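Local coordinates for protein N-methyltransferase (Streptoalloteichus sp. ATCC 53650, PDB 5BSZ) that probably transfers methyl groups from S-adenosylmethionine to the amino group of a sugar intermediate in making kedarcidin, at residues Leu77-Arg82 against Val94-Met99; Cys56-His61 against Glu86-Ala91; Ser50-Ala55 against Asp71-Glu76. All blocks are in the same frame, centred on the assembly; numbering follows the deposited sequence.

Contact 3 is the buried one: parallel strands 50-54 and 71-76, joined by regular backbone bonds and apolar side chains. Contacts 1 and 2 lie nearer the surface and share helix 79-88, contact 1 using its beginning and contact 2 its end. Their chemistry is correspondingly side-chain driven, with an arginine on a strand carbonyl in contact 1 and a lysine on a loop carbonyl and a carboxylate in contact 2. Contacts 1 and 3 meet in the same sheet, where the His95 backbone bonds to Gly74 and Glu76. All three reach S-adenosyl-L-homocysteine: contact 1 at the adenine, contact 3 at ribose and amino group, contact 2 beside the amino-acid end.

Contact 1 of 3, residues Leu77-Arg82 against Val94-Met99; sequences LSPAMR and VHQADM. With SAH (S-adenosyl-L-homocysteine), chain B.
Arg82 reaches across to Val94 with both its chain and its tip. CG stands anti to the backbone N (chi1 -173°), which lays it 3.7 Å from Val94 CG1, the two side chains sliding past each other in opposite directions. Beyond bends at chi2 and chi3, Arg82 NH2 donates to Val94 O at 2.7 Å, with the acceptor in the guanidinium plane and the donor in the carbonyl plane. Arg82 CD lies 3.9 Å from Gln96 CB. The same guanidinium has a salt bridge to Glu86. An alanine here would probably leave Val94 O without this donor and Glu86 without its positive mate, and open a gap beside Val94 CG1 and Gln96 CB.

Gln96 runs extended beyond CG, and its NE2 gives a straight but weak hydrogen bond to Leu77 O at 3.3 Å while lying against Pro79 CD. Leu77 and Met99 sandwich the adenine of S-adenosyl-L-homocysteine from opposite faces: Leu77 CD2 is 3.7 Å from C6, and Met99 CG is 3.3 Å from N1 on the other side. At the adenine edge Asp98 OD1 accepts from the ligand N6 at 2.9 Å. Met99 N donates to the ligand N1.

Ser78 caps helix 79-88 through a weak bond from Met81 N. The helix crosses over between parallel strands 71-76 and 94-96 of a beta-alpha-beta unit, and the Met81 side chain packs on Val18 and Leu21 of helix 18-24.

Contact 2 of 3, residues Cys56-His61 against Glu86-Ala91; sequences CGTGEH and ERKLTA. With SAH (S-adenosyl-L-homocysteine), chain B; EDO (1,2-ethanediol), chain D.
The carboxylate of Glu60 meets Lys88 through one oxygen: OE2 lies 3.1 Å from Lys88 NZ in a salt bridge whose hydrogen bond is weak, and the lysine methylene CE comes equally near. The His61 ring, on the same helix start, takes no part in that pair; its edge turns to the carboxylate of S-adenosyl-L-homocysteine, with CE1 3.2 Å from the ligand O and the ligand C near the ring plane. His61 NE2 is held by Glu33, and Phe30 meets the ring edge-to-face.

Lys88 extends as far as CD and then bends (chi3 -81°), which carries CE toward Glu60; the two side chains cross at about a right angle. The ammonium also donates to Thr58 O at 3.1 Å, approaching from above the carbonyl plane, so one charge ties the loop carbonyl to the first turn of helix 60-65. Thr58 OG1 accepts a weak hydrogen bond from Glu60 N.

Residues 56-59 belong to the glycine-rich loop that follows the first strand of the Rossmann-like methyltransferase fold and passes beside the cofactor product. A type II' turn spans Cys56 to Gly59, closed by Gly59 N on Cys56 O. Gly57 has positive phi, and a side chain on it would crowd the ligand CB. Gly59 (phi 81°) has none to collide with the preceding carbonyl or with Leu89 CD1. Leu89, the first residue to leave the helical path after Lys88, brings CD2 to 3.9 Å from Gly59 O and packs further on Leu62 and Ala63 of helix 60-65.

Contact 3 of 3, residues Ser50-Ala55 against Asp71-Glu76; sequences SLLDVA and DAAGVE. With SAH (S-adenosyl-L-homocysteine), chain B.
Ser50 lies beside Asp71 where two parallel strands of the Rossmann-like sheet, 50-54 and 71-76, start their shared run; helix 60-65 makes the crossover of this beta-alpha-beta unit. Ser50 CB is 3.5 Å from Asp71 OD2, but the polar ends look elsewhere, Ser50 OG to Asp109 N and Asp71 OD2 to Arg106. Leu51 bonds twice to strand 71-76: its N donates to Asp71 O, and its O accepts from Ala73 N at 2.9 Å, while its side chain packs on Leu62 of the crossover helix. Leu52 projects from the other face, with CG anti to the backbone N (chi1 170°); its CD1 touches Ala73 CB at 3.9 Å and Val75 CG2 at 4.0 Å. Asp53 repeats the ladder, N to Ala73 O and O from Val75 N, next to Gly74. Val54 returns to the face of Leu52, its CG1 4.3 Å from Val75 CG1. Ala55 leaves the strand with positive phi (63°), keeps a weak bond to Val75 O, and turns its O to the amino N of S-adenosyl-L-homocysteine at 2.8 Å. Opposite it, Glu76 grips the ribose with both oxygens: OE1 accepts from O3' at 2.8 Å and OE2 from O2' at 2.6 Å.

Contact 1 of 3, residues Leu77-Arg82 against Val94-Met99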
loop_
_atom_site.group_PDB
_atom_site.type_symbol
_atom_site.label_atom_id
_atom_site.label_comp_id
_atom_site.label_asym_id
_atom_site.label_seq_id
_atom_site.Cartn_x
_atom_site.Cartn_y
_atom_site.Cartn_z
ATOM N N LEU A 77 -3.794 24.055 14.655
ATOM C CA LEU A 77 -3.308 22.929 15.444
ATOM C C LEU A 77 -2.126 22.240 14.831
ATOM O O LEU A 77 -1.309 21.673 15.539
ATOM C CB LEU A 77 -4.407 21.929 15.782
ATOM C CG LEU A 77 -4.074 20.791 16.747
ATOM C CD1 LEU A 77 -3.639 21.423 18.082
ATOM C CD2 LEU A 77 -5.317 19.948 16.879
ATOM N N SER A 78 -1.957 22.351 13.529
ATOM C CA SER A 78 -0.915 21.580 12.883
ATOM C C SER A 78 0.392 22.373 12.988
ATOM O O SER A 78 0.464 23.485 12.494
ATOM C CB SER A 78 -1.227 21.380 11.409
ATOM O OG SER A 78 -0.047 20.972 10.746
ATOM N N PRO A 79 1.428 21.811 13.630
ATOM C CA PRO A 79 2.698 22.550 13.701
ATOM C C PRO A 79 3.251 22.947 12.321
ATOM O O PRO A 79 3.794 24.026 12.143
ATOM C CB PRO A 79 3.651 21.584 14.436
ATOM C CG PRO A 79 2.886 20.329 14.726
ATOM C CD PRO A 79 1.434 20.559 14.422
ATOM N N ALA A 80 3.100 22.090 11.332
ATOM C CA ALA A 80 3.615 22.381 10.012
ATOM C C ALA A 80 2.885 23.571 9.405
ATOM O O ALA A 80 3.532 24.485 8.896
ATOM C CB ALA A 80 3.471 21.164 9.099
ATOM N N MET A 81 1.546 23.560 9.452
ATOM C CA MET A 81 0.758 24.672 8.931
ATOM C C MET A 81 1.068 25.975 9.653
ATOM O O MET A 81 1.130 27.023 8.986
ATOM C CB MET A 81 -0.760 24.447 8.990
ATOM C CG MET A 81 -1.308 23.286 8.200
ATOM S SD MET A 81 -1.063 23.448 6.420
ATOM C CE MET A 81 0.695 23.222 6.341
ATOM N N ARG A 82 1.175 25.900 10.983
ATOM C CA ARG A 82 1.379 27.087 11.810
ATOM C C ARG A 82 2.681 27.747 11.367
ATOM O O ARG A 82 2.747 28.972 11.228
ATOM C CB ARG A 82 1.421 26.743 13.291
ATOM C CG ARG A 82 1.456 27.949 14.228
ATOM C CD ARG A 82 2.425 27.795 15.403
ATOM N NE ARG A 82 3.819 27.869 14.988
ATOM C CZ ARG A 82 4.471 29.010 14.785
ATOM N NH1 ARG A 82 5.736 28.978 14.397
ATOM N NH2 ARG A 82 3.855 30.185 14.971
ATOM N N VAL A 94 0.727 33.327 14.460
ATOM C CA VAL A 94 -0.094 32.132 14.315
ATOM C C VAL A 94 0.196 31.229 15.478
ATOM O O VAL A 94 1.326 30.749 15.678
ATOM C CB VAL A 94 0.189 31.461 12.973
ATOM C CG1 VAL A 94 -0.853 30.375 12.719
ATOM C CG2 VAL A 94 0.094 32.486 11.849
ATOM N N HIS A 95 -0.841 31.015 16.268
ATOM C CA HIS A 95 -0.717 30.288 17.514
ATOM C C HIS A 95 -1.069 28.800 17.289
ATOM O O HIS A 95 -2.032 28.483 16.587
ATOM C CB HIS A 95 -1.744 30.841 18.497
ATOM C CG HIS A 95 -1.632 32.308 18.737
ATOM N ND1 HIS A 95 -0.754 32.837 19.665
ATOM C CD2 HIS A 95 -2.342 33.356 18.246
ATOM C CE1 HIS A 95 -0.904 34.151 19.709
ATOM N NE2 HIS A 95 -1.845 34.494 18.842
ATOM N N GLN A 96 -0.308 27.904 17.897
ATOM C CA GLN A 96 -0.632 26.494 17.898
ATOM C C GLN A 96 -1.659 26.229 18.967
ATOM O O GLN A 96 -1.355 26.353 20.148
ATOM C CB GLN A 96 0.624 25.650 18.132
ATOM C CG GLN A 96 0.253 24.201 17.933
ATOM C CD GLN A 96 1.295 23.177 18.319
ATOM O OE1 GLN A 96 2.143 23.397 19.170
ATOM N NE2 GLN A 96 1.178 22.006 17.727
ATOM N N ALA A 97 -2.906 26.000 18.567
ATOM C CA ALA A 97 -3.967 25.734 19.513
ATOM C C ALA A 97 -5.139 25.035 18.862
ATOM O O ALA A 97 -5.258 24.967 17.632
ATOM C CB ALA A 97 -4.451 26.991 20.205
ATOM N N ASP A 98 -5.926 24.451 19.759
ATOM C CA ASP A 98 -7.114 23.682 19.459
ATOM C C ASP A 98 -8.324 24.614 19.397
ATOM O O ASP A 98 -8.708 25.272 20.384
ATOM C CB ASP A 98 -7.299 22.612 20.522
ATOM C CG ASP A 98 -8.476 21.701 20.242
ATOM O OD1 ASP A 98 -9.166 21.817 19.180
ATOM O OD2 ASP A 98 -8.764 20.961 21.201
ATOM N N MET A 99 -8.931 24.635 18.220
ATOM C CA MET A 99 -10.089 25.507 17.949
ATOM C C MET A 99 -11.216 25.221 18.912
ATOM O O MET A 99 -12.081 26.071 19.117
ATOM C CB MET A 99 -10.600 25.336 16.487
ATOM C CG MET A 99 -11.032 23.930 16.119
ATOM S SD MET A 99 -11.421 23.538 14.353
ATOM C CE MET A 99 -12.608 24.812 14.300
HETATM N N SAH B . -9.441 27.712 6.896
HETATM C CA SAH B . -8.357 27.116 6.028
HETATM C CB SAH B . -7.961 25.671 6.404
HETATM C CG SAH B . -8.413 24.482 5.592
HETATM S SD SAH B . -7.877 22.877 6.079
HETATM C C SAH B . -8.810 27.366 4.620
HETATM O O SAH B . -9.924 27.773 4.316
HETATM O OXT SAH B . -8.000 27.309 3.745
HETATM C "C5'" SAH B . -8.479 22.637 7.729
HETATM C "C4'" SAH B . -7.408 23.090 8.741
HETATM O "O4'" SAH B . -7.902 22.966 10.088
HETATM C "C3'" SAH B . -6.155 22.221 8.716
HETATM O "O3'" SAH B . -5.048 23.082 8.463
HETATM C "C2'" SAH B . -5.992 21.599 10.095
HETATM O "O2'" SAH B . -4.610 21.553 10.531
HETATM C "C1'" SAH B . -6.861 22.502 10.932
HETATM N N9 SAH B . -7.446 21.876 12.133
HETATM C C8 SAH B . -7.984 20.625 12.244
HETATM N N7 SAH B . -8.396 20.402 13.513
HETATM C C5 SAH B . -8.076 21.517 14.219
HETATM C C6 SAH B . -8.221 21.925 15.614
HETATM N N6 SAH B . -8.805 21.031 16.433
HETATM N N1 SAH B . -7.799 23.167 15.945
HETATM C C2 SAH B . -7.201 23.992 15.080
HETATM N N3 SAH B . -7.030 23.701 13.778
HETATM C C4 SAH B . -7.449 22.500 13.312
#

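Contact 2 of 3, residues Cys56-His61 against Glu86-Ala91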
loop_
_atom_site.group_PDB
_atom_site.type_symbol
_atom_site.label_atom_id
_atom_site.label_comp_id
_atom_site.label_asym_id
_atom_site.label_seq_id
_atom_site.Cartn_x
_atom_site.Cartn_y
_atom_site.Cartn_z
ATOM N N CYS A 56 -6.537 28.346 10.314
ATOM C CA CYS A 56 -6.173 29.177 9.202
ATOM C C CYS A 56 -5.333 28.449 8.112
ATOM O O CYS A 56 -5.080 29.011 7.070
ATOM C CB CYS A 56 -5.477 30.422 9.735
ATOM S SG CYS A 56 -3.864 30.082 10.506
ATOM N N GLY A 57 -4.917 27.216 8.312
ATOM C CA GLY A 57 -4.153 26.492 7.245
ATOM C C GLY A 57 -2.870 27.252 6.912
ATOM O O GLY A 57 -2.166 27.711 7.820
ATOM N N THR A 58 -2.637 27.466 5.629
ATOM C CA THR A 58 -1.410 28.105 5.114
ATOM C C THR A 58 -1.392 29.607 5.404
ATOM O O THR A 58 -0.406 30.255 5.111
ATOM C CB THR A 58 -1.307 28.014 3.574
ATOM O OG1 THR A 58 -2.426 28.689 2.980
ATOM C CG2 THR A 58 -1.344 26.605 3.109
ATOM N N GLY A 59 -2.480 30.175 5.925
ATOM C CA GLY A 59 -2.510 31.613 6.159
ATOM C C GLY A 59 -2.833 32.449 4.927
ATOM O O GLY A 59 -2.728 33.684 4.934
ATOM N N GLU A 60 -3.285 31.791 3.865
ATOM C CA GLU A 60 -3.547 32.527 2.665
ATOM C C GLU A 60 -4.720 33.498 2.735
ATOM O O GLU A 60 -4.638 34.601 2.163
ATOM C CB GLU A 60 -3.641 31.579 1.477
ATOM C CG GLU A 60 -3.824 32.351 0.198
ATOM C CD GLU A 60 -2.489 32.718 -0.426
ATOM O OE1 GLU A 60 -2.521 33.209 -1.571
ATOM O OE2 GLU A 60 -1.435 32.478 0.203
ATOM N N HIS A 61 -5.812 33.127 3.404
ATOM C CA HIS A 61 -6.875 34.084 3.589
ATOM C C HIS A 61 -6.340 35.286 4.409
ATOM O O HIS A 61 -6.678 36.433 4.128
ATOM C CB HIS A 61 -8.088 33.511 4.323
ATOM C CG HIS A 61 -8.890 32.520 3.522
ATOM N ND1 HIS A 61 -8.785 31.156 3.694
ATOM C CD2 HIS A 61 -9.839 32.706 2.570
ATOM C CE1 HIS A 61 -9.610 30.549 2.852
ATOM N NE2 HIS A 61 -10.291 31.463 2.189
ATOM N N GLU A 86 3.054 31.339 9.402
ATOM C CA GLU A 86 3.780 32.417 10.040
ATOM C C GLU A 86 4.897 32.945 9.158
ATOM O O GLU A 86 5.141 34.130 9.135
ATOM C CB GLU A 86 4.351 32.015 11.391
ATOM C CG GLU A 86 4.554 33.233 12.280
ATOM C CD GLU A 86 4.792 32.845 13.722
ATOM O OE1 GLU A 86 5.907 32.315 13.936
ATOM O OE2 GLU A 86 3.866 33.035 14.574
ATOM N N ARG A 87 5.570 32.040 8.465
ATOM C CA ARG A 87 6.508 32.357 7.411
ATOM C C ARG A 87 5.902 33.269 6.364
ATOM O O ARG A 87 6.586 34.175 5.900
ATOM C CB ARG A 87 6.942 31.054 6.732
ATOM C CG ARG A 87 8.384 31.003 6.262
ATOM C CD ARG A 87 8.735 29.619 5.719
ATOM N NE ARG A 87 8.605 28.578 6.739
ATOM C CZ ARG A 87 7.895 27.453 6.620
ATOM N NH1 ARG A 87 7.231 27.145 5.509
ATOM N NH2 ARG A 87 7.867 26.611 7.639
ATOM N N LYS A 88 4.647 33.043 5.964
ATOM C CA LYS A 88 4.082 33.782 4.832
ATOM C C LYS A 88 3.610 35.182 5.203
ATOM O O LYS A 88 3.529 36.035 4.358
ATOM C CB LYS A 88 2.950 32.998 4.185
ATOM C CG LYS A 88 2.034 33.801 3.275
ATOM C CD LYS A 88 0.763 32.994 3.041
ATOM C CE LYS A 88 1.026 31.969 1.959
ATOM N NZ LYS A 88 0.193 30.759 2.149
ATOM N N LEU A 89 3.288 35.410 6.469
ATOM C CA LEU A 89 2.684 36.641 6.934
ATOM C C LEU A 89 3.803 37.504 7.535
ATOM O O LEU A 89 4.899 37.014 7.767
ATOM C CB LEU A 89 1.616 36.315 7.982
ATOM C CG LEU A 89 0.466 35.470 7.403
ATOM C CD1 LEU A 89 -0.434 34.936 8.526
ATOM C CD2 LEU A 89 -0.309 36.349 6.431
ATOM N N THR A 90 3.537 38.780 7.762
ATOM C CA THR A 90 4.483 39.698 8.426
ATOM C C THR A 90 3.928 40.137 9.760
ATOM O O THR A 90 2.848 40.712 9.816
ATOM C CB THR A 90 4.740 40.951 7.545
ATOM O OG1 THR A 90 5.400 40.528 6.349
ATOM C CG2 THR A 90 5.631 42.001 8.260
ATOM N N ALA A 91 4.611 39.823 10.854
ATOM C CA ALA A 91 4.190 40.337 12.167
ATOM C C ALA A 91 2.755 39.954 12.502
ATOM O O ALA A 91 2.071 40.679 13.218
ATOM C CB ALA A 91 4.310 41.852 12.243
HETATM N N SAH B . -9.441 27.712 6.896
HETATM C CA SAH B . -8.357 27.116 6.028
HETATM C CB SAH B . -7.961 25.671 6.404
HETATM C CG SAH B . -8.413 24.482 5.592
HETATM S SD SAH B . -7.877 22.877 6.079
HETATM C C SAH B . -8.810 27.366 4.620
HETATM O O SAH B . -9.924 27.773 4.316
HETATM O OXT SAH B . -8.000 27.309 3.745
HETATM C "C5'" SAH B . -8.479 22.637 7.729
HETATM C "C4'" SAH B . -7.408 23.090 8.741
HETATM O "O4'" SAH B . -7.902 22.966 10.088
HETATM C "C3'" SAH B . -6.155 22.221 8.716
HETATM O "O3'" SAH B . -5.048 23.082 8.463
HETATM C "C2'" SAH B . -5.992 21.599 10.095
HETATM O "O2'" SAH B . -4.610 21.553 10.531
HETATM C "C1'" SAH B . -6.861 22.502 10.932
HETATM N N9 SAH B . -7.446 21.876 12.133
HETATM C C8 SAH B . -7.984 20.625 12.244
HETATM N N7 SAH B . -8.396 20.402 13.513
HETATM C C5 SAH B . -8.076 21.517 14.219
HETATM C C6 SAH B . -8.221 21.925 15.614
HETATM N N6 SAH B . -8.805 21.031 16.433
HETATM N N1 SAH B . -7.799 23.167 15.945
HETATM C C2 SAH B . -7.201 23.992 15.080
HETATM N N3 SAH B . -7.030 23.701 13.778
HETATM C C4 SAH B . -7.449 22.500 13.312
HETATM C C1 EDO D . 7.377 35.798 7.887
HETATM O O1 EDO D . 7.608 36.643 6.749
HETATM C C2 EDO D . 7.379 36.630 9.160
HETATM O O2 EDO D . 6.237 36.285 9.954
#

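Contact 3 of 3, residues Ser50-Ala55 against Asp71-Glu76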
loop_
_atom_site.group_PDB
_atom_site.type_symbol
_atom_site.label_atom_id
_atom_site.label_comp_id
_atom_site.label_asym_id
_atom_site.label_seq_id
_atom_site.Cartn_x
_atom_site.Cartn_y
_atom_site.Cartn_z
ATOM N N SER A 50 -9.141 44.538 13.578
ATOM C CA SER A 50 -8.479 43.362 14.083
ATOM C C SER A 50 -9.317 42.113 13.782
ATOM O O SER A 50 -10.544 42.148 13.835
ATOM C CB SER A 50 -8.228 43.442 15.585
ATOM O OG SER A 50 -9.412 43.491 16.321
ATOM N N LEU A 51 -8.602 41.038 13.467
ATOM C CA LEU A 51 -9.260 39.785 13.001
ATOM C C LEU A 51 -8.439 38.567 13.405
ATOM O O LEU A 51 -7.196 38.532 13.248
ATOM C CB LEU A 51 -9.436 39.811 11.485
ATOM C CG LEU A 51 -10.137 38.562 10.894
ATOM C CD1 LEU A 51 -11.068 38.951 9.773
ATOM C CD2 LEU A 51 -9.138 37.548 10.404
ATOM N N LEU A 52 -9.141 37.559 13.917
ATOM C CA LEU A 52 -8.572 36.238 14.132
ATOM C C LEU A 52 -9.180 35.153 13.216
ATOM O O LEU A 52 -10.394 35.044 13.131
ATOM C CB LEU A 52 -8.797 35.856 15.580
ATOM C CG LEU A 52 -8.470 34.402 15.930
ATOM C CD1 LEU A 52 -6.973 34.171 15.988
ATOM C CD2 LEU A 52 -9.094 33.873 17.186
ATOM N N ASP A 53 -8.330 34.453 12.465
ATOM C CA ASP A 53 -8.741 33.338 11.593
ATOM C C ASP A 53 -8.364 32.005 12.246
ATOM O O ASP A 53 -7.184 31.659 12.452
ATOM C CB ASP A 53 -8.162 33.497 10.189
ATOM C CG ASP A 53 -8.646 32.421 9.194
ATOM O OD1 ASP A 53 -9.758 31.883 9.419
ATOM O OD2 ASP A 53 -7.904 32.151 8.208
ATOM N N VAL A 54 -9.404 31.256 12.606
ATOM C CA VAL A 54 -9.310 30.014 13.371
ATOM C C VAL A 54 -9.305 28.809 12.415
ATOM O O VAL A 54 -10.194 28.674 11.584
ATOM C CB VAL A 54 -10.468 29.884 14.369
ATOM C CG1 VAL A 54 -10.393 28.575 15.123
ATOM C CG2 VAL A 54 -10.468 31.078 15.322
ATOM N N ALA A 55 -8.275 27.965 12.563
ATOM C CA ALA A 55 -7.912 26.894 11.616
ATOM C C ALA A 55 -7.529 27.454 10.274
ATOM O O ALA A 55 -8.068 27.047 9.255
ATOM C CB ALA A 55 -8.993 25.812 11.504
ATOM N N ASP A 71 -4.331 44.313 12.300
ATOM C CA ASP A 71 -3.967 43.702 13.606
ATOM C C ASP A 71 -4.637 42.297 13.593
ATOM O O ASP A 71 -5.779 42.116 14.021
ATOM C CB ASP A 71 -4.451 44.614 14.738
ATOM C CG ASP A 71 -4.400 44.000 16.128
ATOM O OD1 ASP A 71 -3.597 43.077 16.375
ATOM O OD2 ASP A 71 -5.200 44.436 17.010
ATOM N N ALA A 72 -3.896 41.314 13.087
ATOM C CA ALA A 72 -4.488 39.997 12.770
ATOM C C ALA A 72 -3.737 38.878 13.472
ATOM O O ALA A 72 -2.562 39.041 13.889
ATOM C CB ALA A 72 -4.458 39.768 11.262
ATOM N N ALA A 73 -4.395 37.719 13.557
ATOM C CA ALA A 73 -3.758 36.518 14.088
ATOM C C ALA A 73 -4.403 35.275 13.502
ATOM O O ALA A 73 -5.523 35.332 12.960
ATOM C CB ALA A 73 -3.826 36.426 15.609
ATOM N N GLY A 74 -3.680 34.171 13.646
ATOM C CA GLY A 74 -4.240 32.854 13.276
ATOM C C GLY A 74 -4.190 31.860 14.411
ATOM O O GLY A 74 -3.395 32.016 15.356
ATOM N N VAL A 75 -5.004 30.804 14.308
ATOM C CA VAL A 75 -4.926 29.655 15.198
ATOM C C VAL A 75 -4.857 28.446 14.277
ATOM O O VAL A 75 -5.637 28.370 13.296
ATOM C CB VAL A 75 -6.161 29.560 16.106
ATOM C CG1 VAL A 75 -6.386 28.157 16.629
ATOM C CG2 VAL A 75 -6.024 30.527 17.279
ATOM N N GLU A 76 -3.900 27.559 14.547
ATOM C CA GLU A 76 -3.727 26.327 13.723
ATOM C C GLU A 76 -3.159 25.226 14.629
ATOM O O GLU A 76 -2.170 25.465 15.330
ATOM C CB GLU A 76 -2.742 26.664 12.621
ATOM C CG GLU A 76 -2.707 25.910 11.319
ATOM C CD GLU A 76 -3.761 24.868 11.053
ATOM O OE1 GLU A 76 -4.663 25.140 10.263
ATOM O OE2 GLU A 76 -3.589 23.753 11.580
HETATM N N SAH B . -9.441 27.712 6.896
HETATM C CA SAH B . -8.357 27.116 6.028
HETATM C CB SAH B . -7.961 25.671 6.404
HETATM C CG SAH B . -8.413 24.482 5.592
HETATM S SD SAH B . -7.877 22.877 6.079
HETATM C C SAH B . -8.810 27.366 4.620
HETATM O O SAH B . -9.924 27.773 4.316
HETATM O OXT SAH B . -8.000 27.309 3.745
HETATM C "C5'" SAH B . -8.479 22.637 7.729
HETATM C "C4'" SAH B . -7.408 23.090 8.741
HETATM O "O4'" SAH B . -7.902 22.966 10.088
HETATM C "C3'" SAH B . -6.155 22.221 8.716
HETATM O "O3'" SAH B . -5.048 23.082 8.463
HETATM C "C2'" SAH B . -5.992 21.599 10.095
HETATM O "O2'" SAH B . -4.610 21.553 10.531
HETATM C "C1'" SAH B . -6.861 22.502 10.932
HETATM N N9 SAH B . -7.446 21.876 12.133
HETATM C C8 SAH B . -7.984 20.625 12.244
HETATM N N7 SAH B . -8.396 20.402 13.513
HETATM C C5 SAH B . -8.076 21.517 14.219
HETATM C C6 SAH B . -8.221 21.925 15.614
HETATM N N6 SAH B . -8.805 21.031 16.433
HETATM N N1 SAH B . -7.799 23.167 15.945
HETATM C C2 SAH B . -7.201 23.992 15.080
HETATM N N3 SAH B . -7.030 23.701 13.778
HETATM C C4 SAH B . -7.449 22.500 13.312
#